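Local coordinates for dinitrogenase iron-molybdenum cofactor biosynthesis domain-containing protein (Pyrococcus horikoshii, PDB 2YX6), which binds ADP, and is of otherwise unassigned function within the dinitrogenase iron-molybdenum cofactor biosynthesis family, at the interface of chains A and B. Coordinates in Å, arbitrary orientation; residue numbers count along the deposited sequence, not the author numbering. Chains: chain A/B, Hypothetical protein PH0822.

The interface of chains A and B. Residues chain A 65-66, 84; chain B 1, 66, 102.
Chain A brings the loop residue A:Lys65, the start of strand 66-68 and the loop between helix 74-82 and strand 86-88 against the N-terminal residue, strand 66-68 and helix 95-103 of chain B. Both chains are copies of one dinitrogenase iron-molybdenum cofactor (Nitro_FeMo-Co) family protein, related by a two-fold axis. The structure alone does not show whether this dimer is the biological one. A:Ile66 and B:Ile66 are symmetry mates and reach toward each other tip to tip. Their pairing is reciprocal: A:Ile66 CG1 lies 4.1 Å from B:Ile66 CD1, and the two terminal methyls, A:Ile66 CD1 and B:Ile66 CD1, are 4.2 Å apart. In each copy CG1 stands anti to the carbonyl carbon (chi1 -60°) and CD1 continues in an extended arm (chi2 -167°), which carries the delta-methyl to its mate. Next to this pair, the side chains of A:Lys65 and B:Met1 cross at about a right angle, the thioether methyl B:Met1 CE meeting A:Lys65 CD at 3.8 Å. The lysine therefore contributes its aliphatic stem here, while the chain bends on at chi3 (67°) and again at chi4 to carry the amine NZ away from the methyl. B:Phe102, near the end of its helix, meets the backbone of A:Gly84 obliquely through the CD1-CE1 edge of its ring. The carbonyl oxygen A:Gly84 O lies off the ring plane and past the rim beyond CE1, 3.4 Å from B:Phe102 CE1 and 3.8 Å from B:Phe102 CZ. A:Gly84 CA follows at 4.1 Å from B:Phe102 CD1, displaced to the same side of the plane and likewise outside the rim, in van der Waals contact.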
# COMPACT_ATOMS: atom_id res chain seq x y z
N LYS A 65 -3.41 -7.06 -3.16
CA LYS A 65 -3.89 -5.78 -2.64
C LYS A 65 -2.71 -4.86 -2.39
O LYS A 65 -2.87 -3.67 -2.18
CB LYS A 65 -4.66 -6.00 -1.32
CG LYS A 65 -5.86 -6.98 -1.47
CD LYS A 65 -7.05 -6.52 -0.61
CE LYS A 65 -7.63 -5.23 -1.13
NZ LYS A 65 -7.99 -5.42 -2.57
N ILE A 66 -1.50 -5.42 -2.46
CA ILE A 66 -0.29 -4.61 -2.37
C ILE A 66 0.67 -4.98 -3.50
O ILE A 66 0.81 -6.12 -3.85
CB ILE A 66 0.44 -4.79 -1.00
CG1 ILE A 66 -0.50 -4.35 0.12
CG2 ILE A 66 1.78 -3.98 -0.99
CD1 ILE A 66 0.18 -4.18 1.46
N GLY A 84 -8.00 0.41 -5.37
CA GLY A 84 -7.91 0.08 -3.92
C GLY A 84 -6.66 -0.74 -3.71
O GLY A 84 -6.59 -1.53 -2.76
N MET B 1 -7.18 -6.97 6.77
CA MET B 1 -5.94 -6.43 7.30
C MET B 1 -6.32 -5.14 7.99
O MET B 1 -7.49 -4.77 8.01
CB MET B 1 -4.99 -6.22 6.13
CG MET B 1 -5.17 -4.93 5.36
SD MET B 1 -6.83 -4.80 4.73
CE MET B 1 -6.57 -5.29 3.01
N ILE B 66 -1.58 -0.65 5.89
CA ILE B 66 -1.91 0.29 4.82
C ILE B 66 -2.39 1.61 5.41
O ILE B 66 -3.08 1.65 6.38
CB ILE B 66 -3.01 -0.28 3.87
CG1 ILE B 66 -2.51 -1.57 3.23
CG2 ILE B 66 -3.40 0.78 2.80
CD1 ILE B 66 -3.34 -2.05 2.06
N PHE B 102 -12.78 1.45 -0.83
CA PHE B 102 -11.56 0.67 -0.74
C PHE B 102 -11.80 -0.87 -0.88
O PHE B 102 -11.20 -1.57 -1.72
CB PHE B 102 -10.84 1.06 0.58
CG PHE B 102 -9.49 0.40 0.72
CD1 PHE B 102 -8.38 0.91 0.04
CD2 PHE B 102 -9.35 -0.77 1.50
CE1 PHE B 102 -7.12 0.25 0.14
CE2 PHE B 102 -8.13 -1.41 1.60
CZ PHE B 102 -7.01 -0.90 0.92